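Local coordinates for UDP-L-Rhamnose Synthase (Acanthamoeba polyphaga mimivirus, PDB 7JID), which probably forms UDP-L-rhamnose by NADPH-dependent reduction of a nucleotide-sugar precursor, with the cofactor held in a Rossmann-type domain, at residues H103-G108 with P200-M205; G13-M18 with L160-P165; G89-A94 with H151-D156. One frame throughout, in Å; residues are numbered along the deposited sequence. Where two conformers were deposited one is given.

Contact 1: residues H103-G108 with P200-M205; sequences HLTYLG and PVMIDM. With NAP (NADP nicotinamide-adenine-dinucleotide phosphate), chain D.
Thr105 and Leu107, two residues apart on strand 103-109, both touch Met202 of helix 195-207. The segment starts at His103, whose ring has Thr105 OG1 at its edge, in plane. His103 NE2 is hydrogen-bonded to Thr210 O, in the loop after helix 195-207. Thr105 points at the helix, and its methyl CG2 comes to 4.2 Å from Met202 CG. Tyr106 faces the other side of the sheet, where its OH is hydrogen-bonded to Lys143 NZ. Leu107 returns to the helix side. Its CG lies anti to the backbone N (chi1 -164°), which carries the branched end toward the helix. There Leu107 CD1 meets Met202 SD at 4.2 Å. Leu107 CG and CD2 both lie 3.9 Å from NAP C1D, on the nicotinamide-side ribose. Met202 spans the gap because its chain is extended from CA to SD, and only the terminal methyl turns off (chi3 69°). No hydrogen bond crosses between the segments, and the touching residues are buried. Leu160, Val19 and Met56 also pack against Met202. This is a helix laid on one face of the central parallel sheet by apolar contacts, as in a Rossmann fold, close to the strand end that meets the dinucleotide.

Contact 2: residues G13-M18 with L160-P165; sequences GWIGSM and LRIRMP. With NAP (NADP nicotinamide-adenine-dinucleotide phosphate), chain D.
Ile15 and Ile162 meet tip to tip because of their torsions. In Ile15, CG1 is anti to the carbonyl carbon (chi1 -57°) and CD1 extends straight on from it. In Ile162, CG1 sits between the backbone N and the carbonyl carbon (chi1 59°). The two CD1 methyls, Ile15 CD1 and Ile162 CD1, end 3.8 Å apart. The Trp14 indole approaches Pro165 edge first. Trp14 CZ3 lies 3.8 Å from Pro165 CG, near the plane of the indole. NAP O1N is at the indole edge too, 3.5 Å from Trp14 CE3. Gly13, Trp14 and Ile15 belong to the GxxGxxG loop of the Rossmann fold, with Gly13 as N-cap of helix 14-25. The helix start grips the pyrophosphate by two nearly straight backbone bonds, one to each phosphate. Trp14 N donates to NAP O1A at 2.9 Å. Ile15 N donates to NAP O2N at 2.8 Å. The helix dipole would favour these anionic oxygens. Gly13 has no side chain, which lets NAP O5B come close. Across the contact, Met164 N is hydrogen-bonded to O3' of the bound UDP-sugar, and the Pro165 ring lies beside the same ligand.

Contact 3: residues G89-A94 with H151-D156; sequences GPLCLA and HFFDND
Phe153 is the residue of the 151-156 loop that meets helix 79-99, through Ala94 and Leu91. The loop follows helix 138-150, and His151 at its start is tied back by both ring nitrogens. His151 ND1 is hydrogen-bonded to Asp147 O and His151 NE2 to Glu128 O. Phe152 turns to the second subunit, where its ring stacks on Phe95 of that chain. Phe153 points inward, with CG anti to the carbonyl carbon. This chi1 of -62° directs the ring toward the helix, and chi2 of -95° turns one face to the Ala94 methyl, a CH-pi contact. Ala94 CB is 3.6 Å from the centroid of the Phe153 ring, only 7° off the ring normal. Leu91 CD1 reaches Phe153 CE2 obliquely at 3.8 Å. Leu91 also packs on Leu149 of the second subunit. Phe95 of the same chain adds an edge-to-face ring contact. Further on, Asp154 O accepts a hydrogen bond from Thr211 OG1. The loop then turns, with Asp156 N hydrogen-bonded to Phe153 O at 3.0 Å. Asp156 OD2 is held by Gln98 NE2 of helix 79-99. The contacts of helices 79-99 and 138-150 are consistent with the four-helix bundle interface of short-chain dehydrogenase/reductase dimers.

From the N terminus, residues 13-18 open the long loop of contact 2, which 160-165 closes. Contact 3, joining 89-94 to 151-156, is nested inside that loop. Strand 103-109 comes directly after helix 79-99. Its segment 103-108 opens contact 1 inside both loops, and 200-205 closes it last, so contact 1 crosses both others. Contacts 1 and 2 share the parallel sheet: neighbouring strands 103-109 and 157-162 are linked by probable hydrogen bonds such as Gly108 N to Leu160 O, and both contacts touch NADP. Contacts 1 and 3 meet where Leu104 packs on helix 79-99. Contacts 1 and 2 set helices 195-207 and 14-25 against the sheet. Contact 3 ties helix 79-99, on the other face, to the loop leading into strand 157-162.

Contact 1: residues H103-G108 with P200-M205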
loop_
_atom_site.group_PDB
_atom_site.type_symbol
_atom_site.label_atom_id
_atom_site.label_comp_id
_atom_site.label_asym_id
_atom_site.label_seq_id
_atom_site.Cartn_x
_atom_site.Cartn_y
_atom_site.Cartn_z
ATOM N N HIS A 103 15.706 -17.285 -1.460
ATOM C CA HIS A 103 14.270 -17.639 -1.579
ATOM C C HIS A 103 13.504 -17.071 -0.378
ATOM O O HIS A 103 13.934 -17.268 0.764
ATOM C CB HIS A 103 14.133 -19.151 -1.682
ATOM C CG HIS A 103 12.724 -19.607 -1.771
ATOM N ND1 HIS A 103 11.917 -19.721 -0.661
ATOM C CD2 HIS A 103 11.989 -19.936 -2.843
ATOM C CE1 HIS A 103 10.709 -20.088 -1.063
ATOM N NE2 HIS A 103 10.724 -20.247 -2.395
ATOM N N LEU A 104 12.359 -16.436 -0.642
ATOM C CA LEU A 104 11.454 -15.885 0.394
ATOM C C LEU A 104 10.126 -16.626 0.309
ATOM O O LEU A 104 9.570 -16.693 -0.781
ATOM C CB LEU A 104 11.240 -14.400 0.159
ATOM C CG LEU A 104 10.201 -13.707 1.054
ATOM C CD1 LEU A 104 10.628 -13.762 2.507
ATOM C CD2 LEU A 104 10.047 -12.280 0.601
ATOM N N THR A 105 9.658 -17.098 1.453
ATOM C CA THR A 105 8.257 -17.532 1.644
ATOM C C THR A 105 7.523 -16.393 2.350
ATOM O O THR A 105 7.866 -16.088 3.477
ATOM C CB THR A 105 8.146 -18.851 2.415
ATOM O OG1 THR A 105 8.965 -19.844 1.774
ATOM C CG2 THR A 105 6.711 -19.315 2.468
ATOM N N TYR A 106 6.498 -15.879 1.690
ATOM C CA TYR A 106 5.559 -14.890 2.246
ATOM C C TYR A 106 4.238 -15.600 2.565
ATOM O O TYR A 106 3.568 -16.058 1.670
ATOM C CB TYR A 106 5.380 -13.710 1.290
ATOM C CG TYR A 106 4.169 -12.875 1.605
ATOM C CD1 TYR A 106 4.110 -12.126 2.778
ATOM C CD2 TYR A 106 3.129 -12.819 0.715
ATOM C CE1 TYR A 106 2.982 -11.384 3.076
ATOM C CE2 TYR A 106 1.986 -12.080 0.998
ATOM C CZ TYR A 106 1.949 -11.329 2.160
ATOM O OH TYR A 106 0.840 -10.608 2.520
ATOM N N LEU A 107 3.870 -15.649 3.838
ATOM C CA LEU A 107 2.541 -16.201 4.230
ATOM C C LEU A 107 1.510 -15.089 4.114
ATOM O O LEU A 107 1.557 -14.140 4.926
ATOM C CB LEU A 107 2.575 -16.783 5.634
ATOM C CG LEU A 107 1.378 -17.696 5.948
ATOM C CD1 LEU A 107 1.205 -18.802 4.925
ATOM C CD2 LEU A 107 1.539 -18.311 7.332
ATOM N N GLY A 108 0.738 -15.111 3.015
ATOM C CA GLY A 108 -0.311 -14.119 2.741
ATOM C C GLY A 108 -1.676 -14.647 3.134
ATOM O O GLY A 108 -1.840 -15.375 4.106
ATOM N N PRO A 200 3.829 -28.560 7.148
ATOM C CA PRO A 200 4.847 -29.396 6.516
ATOM C C PRO A 200 4.961 -29.212 5.008
ATOM O O PRO A 200 6.046 -29.292 4.474
ATOM C CB PRO A 200 4.361 -30.811 6.850
ATOM C CG PRO A 200 3.652 -30.634 8.176
ATOM C CD PRO A 200 2.915 -29.321 7.997
ATOM N N VAL A 201 3.830 -29.012 4.330
ATOM C CA VAL A 201 3.812 -28.767 2.879
ATOM C C VAL A 201 4.528 -27.437 2.616
ATOM O O VAL A 201 5.328 -27.374 1.664
ATOM C CB VAL A 201 2.362 -28.781 2.392
ATOM C CG1 VAL A 201 2.233 -28.292 0.992
ATOM C CG2 VAL A 201 1.714 -30.159 2.528
ATOM N N MET A 202 4.225 -26.409 3.411
ATOM C CA MET A 202 4.799 -25.063 3.188
ATOM C C MET A 202 6.327 -25.186 3.323
ATOM O O MET A 202 7.040 -24.647 2.473
ATOM C CB MET A 202 4.258 -24.042 4.187
ATOM C CG MET A 202 5.101 -22.800 4.216
ATOM S SD MET A 202 4.391 -21.533 5.212
ATOM C CE MET A 202 4.581 -22.272 6.807
ATOM N N ILE A 203 6.779 -25.876 4.365
ATOM C CA ILE A 203 8.237 -26.080 4.617
ATOM C C ILE A 203 8.834 -26.826 3.418
ATOM O O ILE A 203 9.960 -26.487 2.994
ATOM C CB ILE A 203 8.489 -26.807 5.948
ATOM C CG1 ILE A 203 8.184 -25.879 7.116
ATOM C CG2 ILE A 203 9.930 -27.316 6.008
ATOM C CD1 ILE A 203 8.229 -26.487 8.463
ATOM N N ASP A 204 8.148 -27.874 2.929
ATOM C CA ASP A 204 8.645 -28.655 1.769
ATOM C C ASP A 204 8.834 -27.722 0.567
ATOM O O ASP A 204 9.841 -27.788 -0.131
ATOM C CB ASP A 204 7.736 -29.853 1.475
ATOM C CG ASP A 204 8.359 -30.823 0.477
ATOM O OD1 ASP A 204 9.386 -31.460 0.891
ATOM O OD2 ASP A 204 7.904 -30.869 -0.705
ATOM N N MET A 205 7.816 -26.938 0.231
ATOM C CA MET A 205 7.859 -25.961 -0.871
ATOM C C MET A 205 9.047 -24.978 -0.726
ATOM O O MET A 205 9.738 -24.768 -1.730
ATOM C CB MET A 205 6.525 -25.199 -0.928
ATOM C CG MET A 205 5.433 -26.057 -1.452
ATOM S SD MET A 205 3.841 -25.177 -1.326
ATOM C CE MET A 205 3.801 -24.516 -2.989
HETATM P PA NAP D . 0.541 -13.042 15.085
HETATM O O1A NAP D . 0.540 -14.069 16.195
HETATM O O2A NAP D . 0.043 -11.661 15.379
HETATM O O5B NAP D . 2.050 -13.036 14.604
HETATM C C5B NAP D . 2.547 -11.968 13.796
HETATM C C4B NAP D . 4.007 -11.627 14.053
HETATM O O4B NAP D . 4.490 -10.680 13.110
HETATM C C3B NAP D . 4.135 -11.030 15.448
HETATM O O3B NAP D . 5.214 -11.792 16.040
HETATM C C2B NAP D . 4.529 -9.588 15.154
HETATM O O2B NAP D . 5.494 -9.187 16.079
HETATM C C1B NAP D . 5.196 -9.655 13.782
HETATM N N9A NAP D . 5.260 -8.447 12.983
HETATM C C8A NAP D . 4.245 -7.703 12.568
HETATM N N7A NAP D . 4.679 -6.692 11.813
HETATM C C5A NAP D . 6.013 -6.789 11.755
HETATM C C6A NAP D . 7.029 -6.014 11.155
HETATM N N6A NAP D . 6.696 -4.946 10.468
HETATM N N1A NAP D . 8.327 -6.436 11.351
HETATM C C2A NAP D . 8.584 -7.548 12.053
HETATM N N3A NAP D . 7.689 -8.335 12.670
HETATM C C4A NAP D . 6.390 -7.965 12.508
HETATM O O3 NAP D . -0.253 -13.468 13.751
HETATM P PN NAP D . -0.239 -14.918 13.019
HETATM O O1N NAP D . -1.722 -15.246 13.040
HETATM O O2N NAP D . 0.850 -15.831 13.398
HETATM O O5D NAP D . -0.026 -14.447 11.522
HETATM C C5D NAP D . 1.158 -14.348 10.742
HETATM C C4D NAP D . 0.852 -13.409 9.538
HETATM O O4D NAP D . 1.058 -14.137 8.370
HETATM C C3D NAP D . -0.616 -13.038 9.564
HETATM O O3D NAP D . -0.949 -11.965 8.606
HETATM C C2D NAP D . -1.074 -14.485 9.264
HETATM O O2D NAP D . -2.421 -14.716 8.828
HETATM C C1D NAP D . -0.120 -14.931 8.188
HETATM P P2B NAP D . 5.259 -7.931 17.019
HETATM O O1X NAP D . 4.365 -8.314 18.118
HETATM O O2X NAP D . 6.713 -7.817 17.515
HETATM O O3X NAP D . 4.765 -6.686 16.275
#

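Contact 2: residues G13-M18 with L160-P165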
loop_
_atom_site.group_PDB
_atom_site.type_symbol
_atom_site.label_atom_id
_atom_site.label_comp_id
_atom_site.label_asym_id
_atom_site.label_seq_id
_atom_site.Cartn_x
_atom_site.Cartn_y
_atom_site.Cartn_z
ATOM N N GLY A 13 5.500 -14.936 16.589
ATOM C CA GLY A 13 4.050 -14.927 16.378
ATOM C C GLY A 13 3.464 -16.323 16.476
ATOM O O GLY A 13 4.219 -17.318 16.589
ATOM N N TRP A 14 2.136 -16.425 16.360
ATOM C CA TRP A 14 1.464 -17.741 16.475
ATOM C C TRP A 14 2.001 -18.695 15.405
ATOM O O TRP A 14 2.463 -19.798 15.751
ATOM C CB TRP A 14 -0.044 -17.521 16.409
ATOM C CG TRP A 14 -0.866 -18.759 16.399
ATOM C CD1 TRP A 14 -0.847 -19.765 17.311
ATOM C CD2 TRP A 14 -1.892 -19.076 15.451
ATOM N NE1 TRP A 14 -1.775 -20.716 16.974
ATOM C CE2 TRP A 14 -2.435 -20.321 15.837
ATOM C CE3 TRP A 14 -2.382 -18.454 14.297
ATOM C CZ2 TRP A 14 -3.459 -20.937 15.119
ATOM C CZ3 TRP A 14 -3.395 -19.054 13.586
ATOM C CH2 TRP A 14 -3.939 -20.271 14.003
ATOM N N ILE A 15 1.847 -18.352 14.124
ATOM C CA ILE A 15 2.284 -19.233 13.017
ATOM C C ILE A 15 3.801 -19.313 12.988
ATOM O O ILE A 15 4.307 -20.390 12.794
ATOM C CB ILE A 15 1.651 -18.838 11.683
ATOM C CG1 ILE A 15 0.125 -18.849 11.823
ATOM C CG2 ILE A 15 2.173 -19.716 10.575
ATOM C CD1 ILE A 15 -0.595 -18.510 10.534
ATOM N N GLY A 16 4.502 -18.188 13.109
ATOM C CA GLY A 16 5.970 -18.239 13.002
ATOM C C GLY A 16 6.589 -19.121 14.062
ATOM O O GLY A 16 7.546 -19.844 13.713
ATOM N N SER A 17 6.085 -19.081 15.287
ATOM C CA SER A 17 6.521 -19.967 16.397
ATOM C C SER A 17 6.320 -21.427 15.981
ATOM O O SER A 17 7.206 -22.252 16.209
ATOM C CB SER A 17 5.771 -19.708 17.686
ATOM O OG SER A 17 6.124 -18.469 18.259
ATOM N N MET A 18 5.175 -21.748 15.384
ATOM C CA MET A 18 4.827 -23.147 15.024
ATOM C C MET A 18 5.767 -23.650 13.942
ATOM O O MET A 18 6.257 -24.787 14.049
ATOM C CB MET A 18 3.397 -23.254 14.498
ATOM C CG MET A 18 2.448 -23.702 15.557
ATOM S SD MET A 18 0.898 -24.104 14.764
ATOM C CE MET A 18 0.405 -22.453 14.269
ATOM N N LEU A 160 1.910 -17.613 -0.343
ATOM C CA LEU A 160 0.937 -18.656 0.061
ATOM C C LEU A 160 -0.324 -17.981 0.624
ATOM O O LEU A 160 -0.230 -17.170 1.560
ATOM C CB LEU A 160 1.522 -19.612 1.101
ATOM C CG LEU A 160 2.735 -20.397 0.605
ATOM C CD1 LEU A 160 3.239 -21.307 1.693
ATOM C CD2 LEU A 160 2.446 -21.140 -0.698
ATOM N N ARG A 161 -1.460 -18.205 -0.022
ATOM C CA ARG A 161 -2.745 -17.670 0.479
ATOM C C ARG A 161 -3.453 -18.640 1.425
ATOM O O ARG A 161 -4.122 -19.611 0.999
ATOM C CB ARG A 161 -3.607 -17.355 -0.745
ATOM C CG ARG A 161 -3.074 -16.292 -1.677
ATOM C CD ARG A 161 -4.125 -16.137 -2.743
ATOM N NE ARG A 161 -3.819 -15.246 -3.817
ATOM C CZ ARG A 161 -4.323 -15.333 -5.044
ATOM N NH1 ARG A 161 -5.060 -16.381 -5.386
ATOM N NH2 ARG A 161 -4.026 -14.389 -5.921
ATOM N N ILE A 162 -3.279 -18.451 2.742
ATOM C CA ILE A 162 -4.036 -19.247 3.744
ATOM C C ILE A 162 -5.336 -18.494 4.046
ATOM O O ILE A 162 -5.395 -17.273 3.824
ATOM C CB ILE A 162 -3.219 -19.538 5.007
ATOM C CG1 ILE A 162 -2.768 -18.246 5.693
ATOM C CG2 ILE A 162 -2.072 -20.479 4.665
ATOM C CD1 ILE A 162 -2.446 -18.468 7.160
ATOM N N ARG A 163 -6.280 -19.215 4.586
ATOM C CA ARG A 163 -7.493 -18.585 5.140
ATOM C C ARG A 163 -7.877 -19.244 6.439
ATOM O O ARG A 163 -7.770 -20.484 6.551
ATOM C CB ARG A 163 -8.663 -18.696 4.176
ATOM C CG ARG A 163 -8.404 -18.040 2.841
ATOM C CD ARG A 163 -9.640 -18.016 1.947
ATOM N NE ARG A 163 -10.648 -17.097 2.468
ATOM C CZ ARG A 163 -11.919 -17.365 2.769
ATOM N NH1 ARG A 163 -12.365 -18.600 2.831
ATOM N NH2 ARG A 163 -12.717 -16.395 3.140
ATOM N N MET A 164 -8.490 -18.475 7.327
ATOM C CA MET A 164 -9.179 -19.029 8.525
ATOM C C MET A 164 -8.369 -20.181 9.117
ATOM O O MET A 164 -8.855 -21.313 9.333
ATOM C CB MET A 164 -10.568 -19.523 8.134
ATOM C CG MET A 164 -11.362 -18.372 7.523
ATOM S SD MET A 164 -12.919 -18.878 6.826
ATOM C CE MET A 164 -13.693 -17.282 6.584
ATOM N N PRO A 165 -7.074 -19.941 9.442
ATOM C CA PRO A 165 -6.227 -21.034 9.884
ATOM C C PRO A 165 -6.690 -21.714 11.177
ATOM O O PRO A 165 -7.192 -21.043 12.090
ATOM C CB PRO A 165 -4.863 -20.391 10.135
ATOM C CG PRO A 165 -5.116 -18.917 10.178
ATOM C CD PRO A 165 -6.351 -18.671 9.309
HETATM P PA NAP D . 0.541 -13.042 15.085
HETATM O O1A NAP D . 0.540 -14.069 16.195
HETATM O O2A NAP D . 0.043 -11.661 15.379
HETATM O O5B NAP D . 2.050 -13.036 14.604
HETATM C C5B NAP D . 2.547 -11.968 13.796
HETATM C C4B NAP D . 4.007 -11.627 14.053
HETATM O O4B NAP D . 4.490 -10.680 13.110
HETATM C C3B NAP D . 4.135 -11.030 15.448
HETATM O O3B NAP D . 5.214 -11.792 16.040
HETATM C C2B NAP D . 4.529 -9.588 15.154
HETATM O O2B NAP D . 5.494 -9.187 16.079
HETATM C C1B NAP D . 5.196 -9.655 13.782
HETATM N N9A NAP D . 5.260 -8.447 12.983
HETATM C C8A NAP D . 4.245 -7.703 12.568
HETATM N N7A NAP D . 4.679 -6.692 11.813
HETATM C C5A NAP D . 6.013 -6.789 11.755
HETATM C C6A NAP D . 7.029 -6.014 11.155
HETATM N N6A NAP D . 6.696 -4.946 10.468
HETATM N N1A NAP D . 8.327 -6.436 11.351
HETATM C C2A NAP D . 8.584 -7.548 12.053
HETATM N N3A NAP D . 7.689 -8.335 12.670
HETATM C C4A NAP D . 6.390 -7.965 12.508
HETATM O O3 NAP D . -0.253 -13.468 13.751
HETATM P PN NAP D . -0.239 -14.918 13.019
HETATM O O1N NAP D . -1.722 -15.246 13.040
HETATM O O2N NAP D . 0.850 -15.831 13.398
HETATM O O5D NAP D . -0.026 -14.447 11.522
HETATM C C5D NAP D . 1.158 -14.348 10.742
HETATM C C4D NAP D . 0.852 -13.409 9.538
HETATM O O4D NAP D . 1.058 -14.137 8.370
HETATM C C3D NAP D . -0.616 -13.038 9.564
HETATM O O3D NAP D . -0.949 -11.965 8.606
HETATM C C2D NAP D . -1.074 -14.485 9.264
HETATM O O2D NAP D . -2.421 -14.716 8.828
HETATM C C1D NAP D . -0.120 -14.931 8.188
HETATM P P2B NAP D . 5.259 -7.931 17.019
HETATM O O1X NAP D . 4.365 -8.314 18.118
HETATM O O2X NAP D . 6.713 -7.817 17.515
HETATM O O3X NAP D . 4.765 -6.686 16.275
#

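Contact 3: residues G89-A94 with H151-D156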
loop_
_atom_site.group_PDB
_atom_site.type_symbol
_atom_site.label_atom_id
_atom_site.label_comp_id
_atom_site.label_asym_id
_atom_site.label_seq_id
_atom_site.Cartn_x
_atom_site.Cartn_y
_atom_site.Cartn_z
ATOM N N GLY A 89 6.328 -3.831 4.890
ATOM C CA GLY A 89 7.303 -4.797 5.431
ATOM C C GLY A 89 7.480 -5.973 4.473
ATOM O O GLY A 89 8.610 -6.305 4.087
ATOM N N PRO A 90 6.392 -6.661 4.068
ATOM C CA PRO A 90 6.520 -7.769 3.117
ATOM C C PRO A 90 7.210 -7.359 1.801
ATOM O O PRO A 90 7.987 -8.141 1.300
ATOM C CB PRO A 90 5.037 -8.174 2.906
ATOM C CG PRO A 90 4.413 -7.891 4.259
ATOM C CD PRO A 90 5.023 -6.546 4.642
ATOM N N LEU A 91 6.941 -6.176 1.266
ATOM C CA LEU A 91 7.565 -5.732 0.011
ATOM C C LEU A 91 9.073 -5.532 0.258
ATOM O O LEU A 91 9.858 -5.849 -0.674
ATOM C CB LEU A 91 6.889 -4.476 -0.511
ATOM C CG LEU A 91 5.859 -4.694 -1.615
ATOM C CD1 LEU A 91 6.526 -5.099 -2.918
ATOM C CD2 LEU A 91 4.831 -5.721 -1.202
ATOM N N CYS A 92 9.469 -4.985 1.408
ATOM C CA CYS A 92 10.902 -4.775 1.762
ATOM C C CYS A 92 11.621 -6.131 1.734
ATOM O O CYS A 92 12.713 -6.276 1.073
ATOM C CB CYS A 92 11.042 -4.148 3.136
ATOM S SG CYS A 92 10.611 -2.388 3.142
ATOM N N LEU A 93 11.007 -7.143 2.347
ATOM C CA LEU A 93 11.551 -8.518 2.326
ATOM C C LEU A 93 11.649 -9.033 0.897
ATOM O O LEU A 93 12.729 -9.608 0.533
ATOM C CB LEU A 93 10.685 -9.414 3.200
ATOM C CG LEU A 93 10.584 -9.073 4.682
ATOM C CD1 LEU A 93 9.773 -10.148 5.355
ATOM C CD2 LEU A 93 11.954 -9.003 5.349
ATOM N N ALA A 94 10.631 -8.829 0.053
ATOM C CA ALA A 94 10.677 -9.259 -1.363
ATOM C C ALA A 94 11.864 -8.587 -2.071
ATOM O O ALA A 94 12.695 -9.304 -2.704
ATOM C CB ALA A 94 9.410 -8.975 -2.096
ATOM N N HIS A 151 3.059 -10.761 -7.187
ATOM C CA HIS A 151 3.080 -11.378 -8.534
ATOM C C HIS A 151 4.233 -10.766 -9.338
ATOM O O HIS A 151 4.658 -11.401 -10.312
ATOM C CB HIS A 151 1.721 -11.224 -9.212
ATOM C CG HIS A 151 0.693 -12.194 -8.719
ATOM N ND1 HIS A 151 0.051 -12.069 -7.467
ATOM C CD2 HIS A 151 0.133 -13.280 -9.317
ATOM C CE1 HIS A 151 -0.806 -13.071 -7.321
ATOM N NE2 HIS A 151 -0.835 -13.764 -8.487
ATOM N N PHE A 152 4.719 -9.574 -8.983
ATOM C CA PHE A 152 5.932 -8.982 -9.608
ATOM C C PHE A 152 7.212 -9.701 -9.165
ATOM O O PHE A 152 8.287 -9.399 -9.752
ATOM C CB PHE A 152 6.039 -7.490 -9.291
ATOM C CG PHE A 152 5.015 -6.682 -10.020
ATOM C CD1 PHE A 152 5.152 -6.426 -11.366
ATOM C CD2 PHE A 152 3.935 -6.143 -9.356
ATOM C CE1 PHE A 152 4.199 -5.677 -12.039
ATOM C CE2 PHE A 152 2.991 -5.377 -10.026
ATOM C CZ PHE A 152 3.105 -5.181 -11.382
ATOM N N PHE A 153 7.130 -10.639 -8.211
ATOM C CA PHE A 153 8.261 -11.420 -7.684
ATOM C C PHE A 153 8.014 -12.927 -7.897
ATOM O O PHE A 153 8.445 -13.718 -7.103
ATOM C CB PHE A 153 8.470 -11.119 -6.199
ATOM C CG PHE A 153 8.816 -9.690 -5.891
ATOM C CD1 PHE A 153 10.134 -9.298 -5.755
ATOM C CD2 PHE A 153 7.818 -8.747 -5.717
ATOM C CE1 PHE A 153 10.447 -7.976 -5.481
ATOM C CE2 PHE A 153 8.132 -7.426 -5.423
ATOM C CZ PHE A 153 9.448 -7.052 -5.289
ATOM N N ASP A 154 7.382 -13.283 -9.003
ATOM C CA ASP A 154 6.885 -14.661 -9.225
ATOM C C ASP A 154 8.032 -15.681 -9.253
ATOM O O ASP A 154 7.775 -16.849 -8.958
ATOM C CB ASP A 154 6.059 -14.708 -10.503
ATOM C CG ASP A 154 5.213 -15.965 -10.599
ATOM O OD1 ASP A 154 4.318 -16.118 -9.776
ATOM O OD2 ASP A 154 5.434 -16.753 -11.537
ATOM N N ASN A 155 9.258 -15.291 -9.619
ATOM C CA ASN A 155 10.390 -16.255 -9.706
ATOM C C ASN A 155 11.251 -16.236 -8.448
ATOM O O ASN A 155 12.174 -17.046 -8.366
ATOM C CB ASN A 155 11.255 -16.014 -10.940
ATOM C CG ASN A 155 10.462 -16.027 -12.227
ATOM O OD1 ASN A 155 9.598 -16.883 -12.434
ATOM N ND2 ASN A 155 10.741 -15.070 -13.091
ATOM N N ASP A 156 10.934 -15.391 -7.466
ATOM C CA ASP A 156 11.795 -15.119 -6.302
ATOM C C ASP A 156 11.048 -15.326 -5.001
ATOM O O ASP A 156 11.706 -15.555 -3.966
ATOM C CB ASP A 156 12.270 -13.667 -6.366
ATOM C CG ASP A 156 13.291 -13.517 -7.471
ATOM O OD1 ASP A 156 14.383 -14.105 -7.284
ATOM O OD2 ASP A 156 12.924 -12.933 -8.538
#